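Local coordinates for type III secretion system effector protein ExoU (Pseudomonas fluorescens, PDB 4QMK) that is probably a patatin-like phospholipase delivered into host cells by type III secretion, with a phosphatidylinositol 4,5-bisphosphate-binding domain that localises it to the plasma membrane, at residues G531-N534 against F535-L539. Residues are numbered along the deposited sequence; the frame is centred on the assembly and turned at random.
Sequences GQRN and FQQLL
Q532 meets F535 twice, once through the backbone and once through the ring. Its side chain OE1 accepts a hydrogen bond from F535 N at 3.0 Å, with an N-H...O angle of 162°. The donor does not follow a lone pair: it stands 57° out of the amide's carbonyl plane, above the flat group. CG of Q532 lies anti to the backbone N and the chain then bends at chi2, which folds the amide back over the first turn. The same fold lays NE2 over the centre of the F535 ring, 3.5 Å above its plane, with amide and ring planes 30° apart; Q532 CG is modelled too near the ring, so the exact closeness of the stack is doubtful. NE2 also donates a hydrogen bond to D484 OD1 of helix 464-491, so both polar ends of the amide are engaged. The backbone of Q532 adds the first i to i+4 bond, its O receiving Q536 N at 3.0 Å.

These bonds identify Q532 as the N-cap of helix 533-544, its side chain taking up an amide N-H of the first turn, which has no preceding carbonyl in the helix to pair with. The helix packs against helices 464-491 and 555-585, with F535 turned onto L483 and L539 onto L557, A560 and M564.

R533 continues the helical ladder: its O receives Q537 N at 3.0 Å. Its side chain crosses those of Q536 and Q537 at about a right angle, NH1 coming to 3.4 Å from Q536 CB and 3.5 Å from Q537 CG; being poorly ordered, its position is loosely defined.

N534 O accepts from L538 N at 3.1 Å. The N534 and Q537 side chains run side by side, their amide planes steeply inclined to each other; N534 ND2 is hydrogen-bonded to D484 OD1, and Q537 OE1 to N491 ND2.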
loop_
_atom_site.group_PDB
_atom_site.type_symbol
_atom_site.label_atom_id
_atom_site.label_comp_id
_atom_site.label_asym_id
_atom_site.label_seq_id
_atom_site.Cartn_x
_atom_site.Cartn_y
_atom_site.Cartn_z
ATOM N N GLY A 531 -0.631 -13.235 -17.928
ATOM C CA GLY A 531 -0.182 -13.576 -16.558
ATOM C C GLY A 531 1.127 -14.347 -16.451
ATOM O O GLY A 531 1.440 -14.936 -15.424
ATOM N N GLN A 532 1.928 -14.301 -17.494
ATOM C CA GLN A 532 3.079 -15.142 -17.545
ATOM C C GLN A 532 4.285 -14.374 -16.989
ATOM O O GLN A 532 4.954 -13.572 -17.655
ATOM C CB GLN A 532 3.135 -15.715 -18.953
ATOM C CG GLN A 532 4.434 -16.246 -19.466
ATOM C CD GLN A 532 5.198 -17.163 -18.550
ATOM O OE1 GLN A 532 5.790 -16.701 -17.561
ATOM N NE2 GLN A 532 5.351 -18.422 -18.970
ATOM N N ARG A 533 4.509 -14.618 -15.710
ATOM C CA ARG A 533 5.514 -13.936 -14.923
ATOM C C ARG A 533 6.925 -14.077 -15.488
ATOM O O ARG A 533 7.635 -13.081 -15.692
ATOM C CB ARG A 533 5.420 -14.437 -13.464
ATOM C CG ARG A 533 6.270 -13.673 -12.470
ATOM C CD ARG A 533 5.725 -12.255 -12.283
ATOM N NE ARG A 533 6.743 -11.314 -11.802
ATOM C CZ ARG A 533 7.613 -10.633 -12.572
ATOM N NH1 ARG A 533 7.639 -10.763 -13.902
ATOM N NH2 ARG A 533 8.478 -9.805 -11.995
ATOM N N ASN A 534 7.328 -15.307 -15.792
ATOM C CA ASN A 534 8.657 -15.542 -16.300
ATOM C C ASN A 534 8.900 -14.784 -17.600
ATOM O O ASN A 534 9.981 -14.224 -17.781
ATOM C CB ASN A 534 8.897 -17.040 -16.522
ATOM C CG ASN A 534 8.962 -17.808 -15.255
ATOM O OD1 ASN A 534 9.109 -17.244 -14.177
ATOM N ND2 ASN A 534 8.816 -19.111 -15.362
ATOM N N PHE A 535 7.908 -14.804 -18.497
ATOM C CA PHE A 535 8.023 -14.075 -19.727
ATOM C C PHE A 535 8.174 -12.576 -19.459
ATOM O O PHE A 535 9.017 -11.904 -20.088
ATOM C CB PHE A 535 6.888 -14.363 -20.730
ATOM C CG PHE A 535 6.869 -15.790 -21.276
ATOM C CD1 PHE A 535 7.962 -16.665 -21.115
ATOM C CD2 PHE A 535 5.810 -16.223 -22.046
ATOM C CE1 PHE A 535 7.964 -17.925 -21.676
ATOM C CE2 PHE A 535 5.797 -17.509 -22.588
ATOM C CZ PHE A 535 6.888 -18.355 -22.416
ATOM N N GLN A 536 7.422 -12.063 -18.503
ATOM C CA GLN A 536 7.526 -10.650 -18.140
ATOM C C GLN A 536 8.955 -10.303 -17.711
ATOM O O GLN A 536 9.507 -9.317 -18.171
ATOM C CB GLN A 536 6.509 -10.290 -17.040
ATOM C CG GLN A 536 5.101 -10.059 -17.557
ATOM C CD GLN A 536 5.015 -8.801 -18.427
ATOM O OE1 GLN A 536 5.639 -7.780 -18.127
ATOM N NE2 GLN A 536 4.252 -8.869 -19.506
ATOM N N GLN A 537 9.570 -11.100 -16.844
ATOM C CA GLN A 537 10.959 -10.779 -16.427
ATOM C C GLN A 537 11.880 -10.738 -17.638
ATOM O O GLN A 537 12.759 -9.876 -17.735
ATOM C CB GLN A 537 11.582 -11.823 -15.517
ATOM C CG GLN A 537 10.871 -12.188 -14.253
ATOM C CD GLN A 537 11.617 -13.306 -13.526
ATOM O OE1 GLN A 537 11.030 -14.349 -13.197
ATOM N NE2 GLN A 537 12.922 -13.116 -13.316
ATOM N N LEU A 538 11.710 -11.715 -18.527
ATOM C CA LEU A 538 12.540 -11.784 -19.707
ATOM C C LEU A 538 12.294 -10.551 -20.550
ATOM O O LEU A 538 13.248 -9.966 -21.068
ATOM C CB LEU A 538 12.291 -13.053 -20.510
ATOM C CG LEU A 538 13.115 -13.069 -21.796
ATOM C CD1 LEU A 538 14.611 -13.059 -21.554
ATOM C CD2 LEU A 538 12.712 -14.251 -22.643
ATOM N N LEU A 539 11.033 -10.137 -20.682
ATOM C CA LEU A 539 10.755 -8.896 -21.452
ATOM C C LEU A 539 11.427 -7.680 -20.855
ATOM O O LEU A 539 11.887 -6.809 -21.592
ATOM C CB LEU A 539 9.273 -8.639 -21.617
ATOM C CG LEU A 539 8.590 -9.600 -22.586
ATOM C CD1 LEU A 539 7.109 -9.311 -22.639
ATOM C CD2 LEU A 539 9.199 -9.497 -23.954
#